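Local coordinates for outer membrane protein Omp121 (Bacteroides thetaiotaomicron, PDB 5FQ8) that probably imports nutrients across the outer membrane as a TonB-dependent transporter, with a plug domain lodged inside a membrane-spanning beta barrel, at residues 65-70 with 818-823; 188-193 with 944-949; 722-727 with 802-807; 904-909 with 935-940. One frame throughout, in Å; residues are numbered along the deposited sequence.

Interaction 1. Residues 65-70 with 818-823; sequences AGKIAG and GIDFDI
The plug of a TonB-dependent transporter leans here on the inner face of its barrel: a loop of the plug domain, 65-70, meets strand 815-825 of the wall through backbone at one end and a lysine at the other. Gly66 sits over Asp822, its CA 3.3 Å from Asp822 OD2. Its positive phi of 74° suits glycine, and so do the close quarters, since a CB would fall 2.2 Å from Asp822 CG. Asp822 OD2 also makes salt bridges with Arg908 and Arg824, which would probably favour the ionised form of this buried carboxylate. Alternation along the strand sorts the wall into two faces: Asp820 and Asp822 point to the plug, whereas Phe821 and Ile823 point away from it, as in a barrel with a polar lumen and an apolar outer surface. Lys67 leaves the loop with CG anti to the carbonyl carbon (chi1 -63°), runs extended and then bends at chi4 (57°), so that its end crosses the side chain of Asp820 at about a right angle. The ammonium makes a long salt bridge, Lys67 NZ to Asp820 OD2 at 3.8 Å, to an oxygen whose place is less sure, while its stronger partner is the carbonyl of Ser63, back in the plug.

Interaction 2. Residues 188-193 with 944-949; sequences VLRLPE and SSNTFI
Thr947 OG1 lies over one face of the Phe948 ring, 3.3 Å above its plane and offset toward the rim, and Pro192 brings CB to the ring edge, 4.4 Å from Phe948 CD1. The other flat group, the Arg190 guanidinium, has Ile949 N at its edge, in plane. Both groups belong to loops that follow barrel strands 177-188 and 928-941, and the second loop is shaped by an Asx turn, closed by Phe948 N and extended to an Asx motif by Ile949 N: Asn946 OD1 accepts from Phe948 N at 2.9 Å, nearly along the C=O axis, and from Ile949 N at 3.3 Å, in the carbonyl plane on a lone pair. Arg190 bends at chi2 and chi3 to lay CG and CD along the Phe948-Ile949 backbone, which brings NH1 to 2.9 Å from Ile949 O, while NH2 is hydrogen-bonded to Thr942. An alanine in place of Arg190 would probably loosen the join, because both the aliphatic cover on that backbone and the tie to Thr942 would go. Glu193 extends its chain across Thr947, and its OE1 is hydrogen-bonded to a polar side chain of another protein's chain. Between the two backbones, Glu193 N donates to Thr947 O at 3.0 Å, with an N-H...O angle of 163°.

Interaction 3. Residues 722-727 with 802-807; sequences WNFTKN and YQMGVS
Trp722, Met804 and Val806 form the apolar centre on one face of two paired strands. With CG anti to the backbone N (chi1 -178°), the indole swings across the neighbouring strand, and Val806 CG1 meets its edge near the ring plane, 3.2 Å from Trp722 CD1. Met804 stretches out beyond CG and brings SD obliquely to the five-membered ring, 4.6 Å from its centroid, a Met-aromatic contact. A serine in place of Trp722 would remove the indole and would probably loosen the packing around the Met804 sulfur and the Val806 methyl. Farther along the same face, Phe724 CD1 packs 4.1 Å from Met804 CB, and Phe724 crosses Tyr802 at about a right angle, with CE1 4.2 Å from Tyr802 CD1. The opposite face carries Asn723, Thr725 and Gln803. Thr725 and Gln803 lie side by side, and Thr725 OG1 accepts from the backbone N of Gly70 in the plug. Between the faces the backbones are joined by paired bonds: Asn723 N to Gly805 O at 3.0 Å and the return bond at Gly805 N, then Thr725 N to Gln803 O and Gln803 N to Thr725 O, both 2.9 Å. The strands run antiparallel at 172°, as neighbouring staves do in the barrel of a TonB-dependent receptor.

Interaction 4. Residues 904-909 with 935-940; sequences YVKLRS and GNNLFV
Val940 drops its CG2 into the hollow between two side chains of strand 899-915, 3.9 Å from Tyr904 CB and 3.9 Å from Lys906 CE. Its neighbour Lys906 lies alongside it, then bends at chi3 (-96°) and arches over the Arg908 guanidinium, with CD 3.3 Å above one face and offset toward the rim. Asn937 fits against this bend: its OD1 is 3.2 Å from Lys906 CD, and its amide runs beside the guanidinium with the two planes 26° apart. The two cations share Glu952, whose OE1 makes salt bridges with both, and Lys906 has a second acid in Asp950, which is likely to offset the repulsion of like charges.

On the other side of the pairing, Leu907 and Leu938 point the same way, the first resting CD2 on the CB of the second at 4.0 Å. The backbone is shaped to match. Leu907 is the centre of an inverse gamma turn, and on the partner strand the chain turns a corner at Asn937, whose phi is positive (50°). Successive amides there meet successive carbonyls, Asn937 N donating to Arg908 O at 2.6 Å from above the carbonyl plane and Leu938 N to Leu907 O at 3.1 Å, nearly along its axis.

A bound detergent lies close to Leu938, consistent with that side chain facing the membrane. Strand 899-915 is flanked by 815-825, where Leu907 packs on Phe821, and strand 928-941 pairs on its other edge with 973-983, where Asn937 ND2 is hydrogen-bonded to Ser973 O and Leu938 touches Arg974.

From the N terminus, the plug loop of interaction 1 comes first and closes a loop of almost 750 residues onto strand 815-825. Interaction 2 opens at 188-193, inside that loop, and closes beyond it at 944-949, so the two cross. Interaction 3, a shorter closure between neighbouring barrel strands, is nested in both, whereas interaction 4 follows interaction 1 in series and is nested only in interaction 2. Interactions 1 and 3 meet through Gly70 and Thr725; interactions 1 and 4 meet where strand 815-825 pairs with 899-915. Leu189 packs on Leu938, Asn937 and Val940, linking interaction 2 to interaction 4. Plug, barrel wall and loops are thereby tied together.

Interaction 1. Residues 65-70 with 818-823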
loop_
_atom_site.group_PDB
_atom_site.type_symbol
_atom_site.label_atom_id
_atom_site.label_comp_id
_atom_site.label_asym_id
_atom_site.label_seq_id
_atom_site.Cartn_x
_atom_site.Cartn_y
_atom_site.Cartn_z
ATOM N N ALA B 65 -21.292 5.819 -34.698
ATOM C CA ALA B 65 -19.988 5.999 -35.316
ATOM C C ALA B 65 -20.138 6.216 -36.821
ATOM O O ALA B 65 -20.635 5.349 -37.544
ATOM C CB ALA B 65 -19.095 4.795 -35.018
ATOM N N GLY B 66 -19.722 7.389 -37.286
ATOM C CA GLY B 66 -19.785 7.689 -38.701
ATOM C C GLY B 66 -21.165 7.979 -39.242
ATOM O O GLY B 66 -21.396 7.819 -40.440
ATOM N N LYS B 67 -22.095 8.398 -38.396
ATOM C CA LYS B 67 -23.462 8.658 -38.828
ATOM C C LYS B 67 -23.848 10.120 -38.749
ATOM O O LYS B 67 -24.977 10.460 -39.098
ATOM C CB LYS B 67 -24.453 7.835 -37.999
ATOM C CG LYS B 67 -24.318 6.333 -38.144
ATOM C CD LYS B 67 -25.489 5.620 -37.509
ATOM C CE LYS B 67 -25.634 4.178 -37.996
ATOM N NZ LYS B 67 -24.405 3.364 -37.749
ATOM N N ILE B 68 -22.959 10.994 -38.292
ATOM C CA ILE B 68 -23.285 12.395 -38.047
ATOM C C ILE B 68 -22.082 13.243 -38.412
ATOM O O ILE B 68 -20.961 12.963 -37.980
ATOM C CB ILE B 68 -23.680 12.647 -36.583
ATOM C CG1 ILE B 68 -24.882 11.805 -36.200
ATOM C CG2 ILE B 68 -23.999 14.101 -36.375
ATOM C CD1 ILE B 68 -25.276 11.981 -34.798
ATOM N N ALA B 69 -22.308 14.276 -39.203
ATOM C CA ALA B 69 -21.200 15.074 -39.694
ATOM C C ALA B 69 -20.569 15.852 -38.560
ATOM O O ALA B 69 -21.264 16.419 -37.717
ATOM C CB ALA B 69 -21.675 16.026 -40.788
ATOM N N GLY B 70 -19.242 15.874 -38.546
ATOM C CA GLY B 70 -18.489 16.633 -37.568
ATOM C C GLY B 70 -18.399 16.019 -36.193
ATOM O O GLY B 70 -17.888 16.672 -35.282
ATOM N N GLY B 818 -30.959 -1.975 -42.451
ATOM C CA GLY B 818 -30.100 -0.815 -42.363
ATOM C C GLY B 818 -28.658 -1.197 -42.569
ATOM O O GLY B 818 -28.182 -2.185 -42.015
ATOM N N ILE B 819 -27.956 -0.436 -43.395
ATOM C CA ILE B 819 -26.577 -0.731 -43.740
ATOM C C ILE B 819 -25.820 0.578 -43.705
ATOM O O ILE B 819 -26.123 1.484 -44.486
ATOM C CB ILE B 819 -26.450 -1.382 -45.121
ATOM C CG1 ILE B 819 -27.227 -2.683 -45.150
ATOM C CG2 ILE B 819 -25.025 -1.695 -45.396
ATOM C CD1 ILE B 819 -27.020 -3.475 -46.392
ATOM N N ASP B 820 -24.854 0.692 -42.803
ATOM C CA ASP B 820 -24.080 1.914 -42.671
ATOM C C ASP B 820 -22.603 1.635 -42.904
ATOM O O ASP B 820 -22.067 0.632 -42.427
ATOM C CB ASP B 820 -24.307 2.536 -41.307
ATOM C CG ASP B 820 -25.751 2.670 -40.994
ATOM O OD1 ASP B 820 -26.376 1.639 -40.706
ATOM O OD2 ASP B 820 -26.264 3.800 -41.056
ATOM N N PHE B 821 -21.956 2.518 -43.647
ATOM C CA PHE B 821 -20.539 2.416 -43.934
ATOM C C PHE B 821 -19.850 3.615 -43.334
ATOM O O PHE B 821 -20.333 4.736 -43.469
ATOM C CB PHE B 821 -20.274 2.352 -45.436
ATOM C CG PHE B 821 -20.607 1.042 -46.035
ATOM C CD1 PHE B 821 -21.881 0.767 -46.431
ATOM C CD2 PHE B 821 -19.654 0.078 -46.169
ATOM C CE1 PHE B 821 -22.194 -0.439 -46.962
ATOM C CE2 PHE B 821 -19.961 -1.127 -46.700
ATOM C CZ PHE B 821 -21.231 -1.389 -47.098
ATOM N N ASP B 822 -18.744 3.368 -42.654
ATOM C CA ASP B 822 -17.918 4.420 -42.087
ATOM C C ASP B 822 -16.704 4.563 -42.975
ATOM O O ASP B 822 -16.076 3.563 -43.327
ATOM C CB ASP B 822 -17.499 4.092 -40.658
ATOM C CG ASP B 822 -17.314 5.320 -39.812
ATOM O OD1 ASP B 822 -16.934 6.371 -40.361
ATOM O OD2 ASP B 822 -17.558 5.232 -38.594
ATOM N N ILE B 823 -16.396 5.789 -43.371
ATOM C CA ILE B 823 -15.274 6.024 -44.264
ATOM C C ILE B 823 -14.458 7.185 -43.736
ATOM O O ILE B 823 -14.922 8.328 -43.743
ATOM C CB ILE B 823 -15.715 6.292 -45.703
ATOM C CG1 ILE B 823 -16.388 5.058 -46.272
ATOM C CG2 ILE B 823 -14.520 6.637 -46.543
ATOM C CD1 ILE B 823 -17.857 5.104 -46.163
#

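Interaction 2. Residues 188-193 with 944-949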
loop_
_atom_site.group_PDB
_atom_site.type_symbol
_atom_site.label_atom_id
_atom_site.label_comp_id
_atom_site.label_asym_id
_atom_site.label_seq_id
_atom_site.Cartn_x
_atom_site.Cartn_y
_atom_site.Cartn_z
ATOM N N VAL B 188 -12.943 -12.482 -33.837
ATOM C CA VAL B 188 -11.826 -11.594 -34.128
ATOM C C VAL B 188 -11.876 -11.132 -35.577
ATOM O O VAL B 188 -12.094 -11.928 -36.495
ATOM C CB VAL B 188 -10.504 -12.302 -33.796
ATOM C CG1 VAL B 188 -10.383 -13.579 -34.586
ATOM C CG2 VAL B 188 -9.351 -11.387 -34.052
ATOM N N LEU B 189 -11.657 -9.834 -35.787
ATOM C CA LEU B 189 -11.987 -9.152 -37.038
ATOM C C LEU B 189 -10.829 -9.049 -38.008
ATOM O O LEU B 189 -11.021 -9.249 -39.208
ATOM C CB LEU B 189 -12.495 -7.741 -36.752
ATOM C CG LEU B 189 -12.744 -6.869 -37.976
ATOM C CD1 LEU B 189 -13.849 -7.462 -38.790
ATOM C CD2 LEU B 189 -13.102 -5.462 -37.573
ATOM N N ARG B 190 -9.642 -8.698 -37.516
ATOM C CA ARG B 190 -8.473 -8.505 -38.370
ATOM C C ARG B 190 -7.249 -8.777 -37.513
ATOM O O ARG B 190 -7.016 -8.090 -36.517
ATOM C CB ARG B 190 -8.462 -7.095 -38.969
ATOM C CG ARG B 190 -7.150 -6.330 -38.942
ATOM C CD ARG B 190 -6.314 -6.527 -40.206
ATOM N NE ARG B 190 -7.002 -6.133 -41.432
ATOM C CZ ARG B 190 -6.929 -4.926 -41.980
ATOM N NH1 ARG B 190 -6.202 -3.990 -41.401
ATOM N NH2 ARG B 190 -7.581 -4.658 -43.104
ATOM N N LEU B 191 -6.525 -9.817 -37.850
ATOM C CA LEU B 191 -5.210 -10.075 -37.306
ATOM C C LEU B 191 -4.180 -9.713 -38.355
ATOM O O LEU B 191 -4.506 -9.624 -39.541
ATOM C CB LEU B 191 -5.060 -11.546 -36.911
ATOM C CG LEU B 191 -5.957 -12.035 -35.778
ATOM C CD1 LEU B 191 -5.901 -13.535 -35.672
ATOM C CD2 LEU B 191 -5.545 -11.406 -34.477
ATOM N N PRO B 192 -2.936 -9.466 -37.968
ATOM C CA PRO B 192 -1.939 -9.099 -38.969
ATOM C C PRO B 192 -1.713 -10.233 -39.946
ATOM O O PRO B 192 -1.772 -11.410 -39.592
ATOM C CB PRO B 192 -0.696 -8.812 -38.126
ATOM C CG PRO B 192 -1.228 -8.463 -36.803
ATOM C CD PRO B 192 -2.382 -9.365 -36.610
ATOM N N GLU B 193 -1.479 -9.876 -41.193
ATOM C CA GLU B 193 -1.203 -10.891 -42.189
ATOM C C GLU B 193 0.223 -11.374 -42.018
ATOM O O GLU B 193 1.160 -10.579 -41.992
ATOM C CB GLU B 193 -1.427 -10.343 -43.589
ATOM C CG GLU B 193 -1.143 -11.340 -44.673
ATOM C CD GLU B 193 -1.292 -10.757 -46.031
ATOM O OE1 GLU B 193 -1.592 -9.559 -46.125
ATOM O OE2 GLU B 193 -1.106 -11.501 -47.003
ATOM N N SER B 944 -3.513 -0.757 -49.054
ATOM C CA SER B 944 -2.496 -1.770 -49.311
ATOM C C SER B 944 -1.418 -1.845 -48.236
ATOM O O SER B 944 -0.952 -2.931 -47.882
ATOM C CB SER B 944 -1.849 -1.488 -50.663
ATOM O OG SER B 944 -0.728 -2.315 -50.878
ATOM N N SER B 945 -1.028 -0.690 -47.702
ATOM C CA SER B 945 0.159 -0.610 -46.869
ATOM C C SER B 945 -0.086 -1.040 -45.436
ATOM O O SER B 945 0.872 -1.249 -44.689
ATOM C CB SER B 945 0.669 0.812 -46.871
ATOM O OG SER B 945 -0.333 1.672 -46.388
ATOM N N ASN B 946 -1.325 -1.146 -45.025
ATOM C CA ASN B 946 -1.668 -1.515 -43.664
ATOM C C ASN B 946 -2.315 -2.882 -43.738
ATOM O O ASN B 946 -3.475 -3.007 -44.124
ATOM C CB ASN B 946 -2.588 -0.474 -43.050
ATOM C CG ASN B 946 -3.218 -0.930 -41.769
ATOM O OD1 ASN B 946 -2.964 -2.017 -41.276
ATOM N ND2 ASN B 946 -4.056 -0.084 -41.214
ATOM N N THR B 947 -1.566 -3.904 -43.379
ATOM C CA THR B 947 -2.114 -5.239 -43.261
ATOM C C THR B 947 -2.089 -5.701 -41.823
ATOM O O THR B 947 -1.970 -6.896 -41.556
ATOM C CB THR B 947 -1.336 -6.221 -44.120
ATOM O OG1 THR B 947 0.030 -6.175 -43.727
ATOM C CG2 THR B 947 -1.443 -5.862 -45.574
ATOM N N PHE B 948 -2.180 -4.764 -40.888
ATOM C CA PHE B 948 -1.864 -5.087 -39.510
ATOM C C PHE B 948 -3.017 -4.870 -38.549
ATOM O O PHE B 948 -3.335 -5.775 -37.779
ATOM C CB PHE B 948 -0.632 -4.283 -39.065
ATOM C CG PHE B 948 0.481 -4.316 -40.050
ATOM C CD1 PHE B 948 1.111 -5.500 -40.356
ATOM C CD2 PHE B 948 0.871 -3.174 -40.691
ATOM C CE1 PHE B 948 2.108 -5.534 -41.272
ATOM C CE2 PHE B 948 1.860 -3.207 -41.608
ATOM C CZ PHE B 948 2.491 -4.386 -41.897
ATOM N N ILE B 949 -3.650 -3.703 -38.553
ATOM C CA ILE B 949 -4.601 -3.362 -37.509
ATOM C C ILE B 949 -5.898 -2.801 -38.067
ATOM O O ILE B 949 -5.943 -2.240 -39.163
ATOM C CB ILE B 949 -4.019 -2.328 -36.540
ATOM C CG1 ILE B 949 -3.669 -1.062 -37.303
ATOM C CG2 ILE B 949 -2.827 -2.867 -35.850
ATOM C CD1 ILE B 949 -3.481 0.127 -36.418
#

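Interaction 3. Residues 722-727 with 802-807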
loop_
_atom_site.group_PDB
_atom_site.type_symbol
_atom_site.label_atom_id
_atom_site.label_comp_id
_atom_site.label_asym_id
_atom_site.label_seq_id
_atom_site.Cartn_x
_atom_site.Cartn_y
_atom_site.Cartn_z
ATOM N N TRP B 722 -26.128 10.288 -46.944
ATOM C CA TRP B 722 -24.710 10.524 -47.162
ATOM C C TRP B 722 -24.323 11.747 -46.357
ATOM O O TRP B 722 -24.956 12.795 -46.490
ATOM C CB TRP B 722 -24.426 10.729 -48.645
ATOM C CG TRP B 722 -23.009 10.939 -49.003
ATOM C CD1 TRP B 722 -22.072 9.985 -49.190
ATOM C CD2 TRP B 722 -22.373 12.188 -49.275
ATOM N NE1 TRP B 722 -20.880 10.553 -49.544
ATOM C CE2 TRP B 722 -21.040 11.912 -49.604
ATOM C CE3 TRP B 722 -22.799 13.514 -49.263
ATOM C CZ2 TRP B 722 -20.126 12.916 -49.919
ATOM C CZ3 TRP B 722 -21.895 14.506 -49.574
ATOM C CH2 TRP B 722 -20.575 14.204 -49.900
ATOM N N ASN B 723 -23.309 11.612 -45.510
ATOM C CA ASN B 723 -22.834 12.728 -44.702
ATOM C C ASN B 723 -21.333 12.905 -44.893
ATOM O O ASN B 723 -20.602 11.924 -45.037
ATOM C CB ASN B 723 -23.189 12.510 -43.226
ATOM C CG ASN B 723 -22.593 11.246 -42.661
ATOM O OD1 ASN B 723 -21.568 11.291 -42.005
ATOM N ND2 ASN B 723 -23.232 10.113 -42.908
ATOM N N PHE B 724 -20.874 14.155 -44.904
ATOM C CA PHE B 724 -19.485 14.450 -45.247
ATOM C C PHE B 724 -18.909 15.505 -44.316
ATOM O O PHE B 724 -19.501 16.571 -44.137
ATOM C CB PHE B 724 -19.388 14.914 -46.706
ATOM C CG PHE B 724 -18.006 15.297 -47.147
ATOM C CD1 PHE B 724 -17.149 14.352 -47.661
ATOM C CD2 PHE B 724 -17.590 16.612 -47.087
ATOM C CE1 PHE B 724 -15.891 14.704 -48.069
ATOM C CE2 PHE B 724 -16.341 16.970 -47.496
ATOM C CZ PHE B 724 -15.488 16.017 -47.990
ATOM N N THR B 725 -17.748 15.202 -43.740
ATOM C CA THR B 725 -17.030 16.100 -42.843
ATOM C C THR B 725 -15.603 16.276 -43.333
ATOM O O THR B 725 -14.914 15.292 -43.610
ATOM C CB THR B 725 -16.994 15.563 -41.401
ATOM O OG1 THR B 725 -18.316 15.334 -40.902
ATOM C CG2 THR B 725 -16.296 16.544 -40.493
ATOM N N LYS B 726 -15.150 17.520 -43.420
ATOM C CA LYS B 726 -13.744 17.815 -43.686
ATOM C C LYS B 726 -13.326 18.931 -42.749
ATOM O O LYS B 726 -13.845 20.043 -42.847
ATOM C CB LYS B 726 -13.516 18.209 -45.144
ATOM C CG LYS B 726 -12.067 18.200 -45.581
ATOM C CD LYS B 726 -11.925 18.475 -47.058
ATOM C CE LYS B 726 -10.482 18.590 -47.464
ATOM N NZ LYS B 726 -10.289 18.442 -48.924
ATOM N N ASN B 727 -12.405 18.633 -41.836
ATOM C CA ASN B 727 -11.938 19.593 -40.845
ATOM C C ASN B 727 -10.491 19.958 -41.107
ATOM O O ASN B 727 -9.665 19.090 -41.391
ATOM C CB ASN B 727 -12.081 19.050 -39.424
ATOM C CG ASN B 727 -11.724 20.086 -38.369
ATOM O OD1 ASN B 727 -12.441 21.062 -38.180
ATOM N ND2 ASN B 727 -10.614 19.871 -37.672
ATOM N N TYR B 802 -10.382 13.635 -44.454
ATOM C CA TYR B 802 -11.828 13.781 -44.523
ATOM C C TYR B 802 -12.469 12.546 -43.919
ATOM O O TYR B 802 -11.835 11.498 -43.786
ATOM C CB TYR B 802 -12.305 13.998 -45.957
ATOM C CG TYR B 802 -12.097 12.842 -46.914
ATOM C CD1 TYR B 802 -13.050 11.839 -47.050
ATOM C CD2 TYR B 802 -10.978 12.786 -47.723
ATOM C CE1 TYR B 802 -12.876 10.799 -47.946
ATOM C CE2 TYR B 802 -10.795 11.756 -48.619
ATOM C CZ TYR B 802 -11.747 10.766 -48.735
ATOM O OH TYR B 802 -11.553 9.739 -49.633
ATOM N N GLN B 803 -13.735 12.686 -43.547
ATOM C CA GLN B 803 -14.514 11.583 -43.005
ATOM C C GLN B 803 -15.884 11.594 -43.658
ATOM O O GLN B 803 -16.423 12.657 -43.964
ATOM C CB GLN B 803 -14.689 11.677 -41.476
ATOM C CG GLN B 803 -13.482 12.201 -40.702
ATOM C CD GLN B 803 -13.830 12.688 -39.312
ATOM O OE1 GLN B 803 -14.329 11.932 -38.491
ATOM N NE2 GLN B 803 -13.573 13.959 -39.047
ATOM N N MET B 804 -16.459 10.414 -43.846
ATOM C CA MET B 804 -17.818 10.404 -44.363
ATOM C C MET B 804 -18.457 9.048 -44.111
ATOM O O MET B 804 -17.777 8.071 -43.786
ATOM C CB MET B 804 -17.850 10.741 -45.849
ATOM C CG MET B 804 -17.378 9.644 -46.746
ATOM S SD MET B 804 -17.424 10.183 -48.443
ATOM C CE MET B 804 -17.150 8.630 -49.261
ATOM N N GLY B 805 -19.778 9.018 -44.267
ATOM C CA GLY B 805 -20.556 7.803 -44.095
ATOM C C GLY B 805 -21.733 7.771 -45.040
ATOM O O GLY B 805 -22.283 8.811 -45.406
ATOM N N VAL B 806 -22.111 6.563 -45.449
ATOM C CA VAL B 806 -23.224 6.350 -46.367
ATOM C C VAL B 806 -24.142 5.279 -45.793
ATOM O O VAL B 806 -23.693 4.189 -45.427
ATOM C CB VAL B 806 -22.755 5.972 -47.788
ATOM C CG1 VAL B 806 -21.723 6.928 -48.248
ATOM C CG2 VAL B 806 -22.204 4.574 -47.858
ATOM N N SER B 807 -25.422 5.595 -45.701
ATOM C CA SER B 807 -26.389 4.693 -45.109
ATOM C C SER B 807 -27.498 4.417 -46.102
ATOM O O SER B 807 -27.783 5.234 -46.967
ATOM C CB SER B 807 -26.975 5.270 -43.838
ATOM O OG SER B 807 -26.064 5.125 -42.774
#

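Interaction 4. Residues 904-909 with 935-940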
loop_
_atom_site.group_PDB
_atom_site.type_symbol
_atom_site.label_atom_id
_atom_site.label_comp_id
_atom_site.label_asym_id
_atom_site.label_seq_id
_atom_site.Cartn_x
_atom_site.Cartn_y
_atom_site.Cartn_z
ATOM N N TYR B 904 -9.578 3.974 -43.317
ATOM C CA TYR B 904 -10.336 2.736 -43.445
ATOM C C TYR B 904 -11.731 3.016 -43.990
ATOM O O TYR B 904 -12.253 4.126 -43.883
ATOM C CB TYR B 904 -10.419 1.966 -42.112
ATOM C CG TYR B 904 -11.158 2.645 -40.962
ATOM C CD1 TYR B 904 -12.546 2.634 -40.894
ATOM C CD2 TYR B 904 -10.458 3.252 -39.922
ATOM C CE1 TYR B 904 -13.209 3.233 -39.850
ATOM C CE2 TYR B 904 -11.114 3.849 -38.878
ATOM C CZ TYR B 904 -12.493 3.836 -38.840
ATOM O OH TYR B 904 -13.151 4.429 -37.793
ATOM N N VAL B 905 -12.301 1.991 -44.619
ATOM C CA VAL B 905 -13.729 1.911 -44.901
ATOM C C VAL B 905 -14.269 0.773 -44.060
ATOM O O VAL B 905 -13.675 -0.306 -44.023
ATOM C CB VAL B 905 -14.055 1.665 -46.389
ATOM C CG1 VAL B 905 -15.536 1.601 -46.562
ATOM C CG2 VAL B 905 -13.490 2.754 -47.282
ATOM N N LYS B 906 -15.389 1.002 -43.390
ATOM C CA LYS B 906 -15.913 0.003 -42.474
ATOM C C LYS B 906 -17.396 -0.245 -42.703
ATOM O O LYS B 906 -18.187 0.698 -42.762
ATOM C CB LYS B 906 -15.671 0.427 -41.029
ATOM C CG LYS B 906 -15.326 -0.719 -40.134
ATOM C CD LYS B 906 -15.075 -0.253 -38.734
ATOM C CE LYS B 906 -13.622 -0.052 -38.469
ATOM N NZ LYS B 906 -13.458 0.446 -37.096
ATOM N N LEU B 907 -17.765 -1.516 -42.831
ATOM C CA LEU B 907 -19.147 -1.921 -42.634
ATOM C C LEU B 907 -19.481 -1.769 -41.155
ATOM O O LEU B 907 -19.342 -2.710 -40.368
ATOM C CB LEU B 907 -19.365 -3.352 -43.116
ATOM C CG LEU B 907 -20.817 -3.834 -43.067
ATOM C CD1 LEU B 907 -21.757 -2.795 -43.627
ATOM C CD2 LEU B 907 -20.983 -5.129 -43.812
ATOM N N ARG B 908 -19.910 -0.571 -40.771
ATOM C CA ARG B 908 -20.103 -0.242 -39.364
ATOM C C ARG B 908 -21.169 -1.121 -38.725
ATOM O O ARG B 908 -20.909 -1.801 -37.735
ATOM C CB ARG B 908 -20.470 1.232 -39.248
ATOM C CG ARG B 908 -20.434 1.797 -37.859
ATOM C CD ARG B 908 -19.119 2.479 -37.580
ATOM N NE ARG B 908 -18.232 1.579 -36.872
ATOM C CZ ARG B 908 -16.997 1.867 -36.518
ATOM N NH1 ARG B 908 -16.482 3.044 -36.804
ATOM N NH2 ARG B 908 -16.286 0.960 -35.888
ATOM N N SER B 909 -22.378 -1.131 -39.289
ATOM C CA SER B 909 -23.487 -1.889 -38.720
ATOM C C SER B 909 -24.431 -2.377 -39.805
ATOM O O SER B 909 -24.572 -1.753 -40.856
ATOM C CB SER B 909 -24.275 -1.045 -37.732
ATOM O OG SER B 909 -24.858 0.060 -38.391
ATOM N N GLY B 935 -25.481 -6.929 -36.729
ATOM C CA GLY B 935 -24.049 -7.135 -36.771
ATOM C C GLY B 935 -23.342 -5.800 -36.786
ATOM O O GLY B 935 -23.766 -4.887 -37.492
ATOM N N ASN B 936 -22.287 -5.646 -36.006
ATOM C CA ASN B 936 -21.564 -4.390 -35.969
ATOM C C ASN B 936 -20.076 -4.647 -36.131
ATOM O O ASN B 936 -19.584 -5.731 -35.814
ATOM C CB ASN B 936 -21.846 -3.651 -34.679
ATOM C CG ASN B 936 -23.302 -3.352 -34.510
ATOM O OD1 ASN B 936 -24.011 -3.143 -35.481
ATOM N ND2 ASN B 936 -23.768 -3.349 -33.276
ATOM N N ASN B 937 -19.365 -3.634 -36.630
ATOM C CA ASN B 937 -17.929 -3.727 -36.866
ATOM C C ASN B 937 -17.632 -5.004 -37.651
ATOM O O ASN B 937 -16.892 -5.881 -37.213
ATOM C CB ASN B 937 -17.176 -3.679 -35.531
ATOM C CG ASN B 937 -15.683 -3.377 -35.682
ATOM O OD1 ASN B 937 -15.269 -2.506 -36.442
ATOM N ND2 ASN B 937 -14.873 -4.097 -34.932
ATOM N N LEU B 938 -18.266 -5.109 -38.820
ATOM C CA LEU B 938 -18.363 -6.384 -39.514
ATOM C C LEU B 938 -17.214 -6.640 -40.466
ATOM O O LEU B 938 -16.762 -7.777 -40.591
ATOM C CB LEU B 938 -19.685 -6.463 -40.271
ATOM C CG LEU B 938 -20.878 -6.879 -39.422
ATOM C CD1 LEU B 938 -22.081 -7.108 -40.287
ATOM C CD2 LEU B 938 -20.526 -8.133 -38.655
ATOM N N PHE B 939 -16.726 -5.616 -41.146
ATOM C CA PHE B 939 -15.632 -5.812 -42.082
ATOM C C PHE B 939 -14.921 -4.483 -42.237
ATOM O O PHE B 939 -15.566 -3.442 -42.271
ATOM C CB PHE B 939 -16.162 -6.322 -43.423
ATOM C CG PHE B 939 -15.150 -7.035 -44.242
ATOM C CD1 PHE B 939 -14.229 -6.326 -44.996
ATOM C CD2 PHE B 939 -15.121 -8.415 -44.271
ATOM C CE1 PHE B 939 -13.287 -6.974 -45.768
ATOM C CE2 PHE B 939 -14.182 -9.079 -45.039
ATOM C CZ PHE B 939 -13.260 -8.354 -45.794
ATOM N N VAL B 940 -13.596 -4.514 -42.305
ATOM C CA VAL B 940 -12.807 -3.292 -42.396
ATOM C C VAL B 940 -11.872 -3.406 -43.588
ATOM O O VAL B 940 -11.279 -4.461 -43.820
ATOM C CB VAL B 940 -12.049 -3.017 -41.085
ATOM C CG1 VAL B 940 -11.118 -4.148 -40.785
ATOM C CG2 VAL B 940 -11.344 -1.696 -41.145
#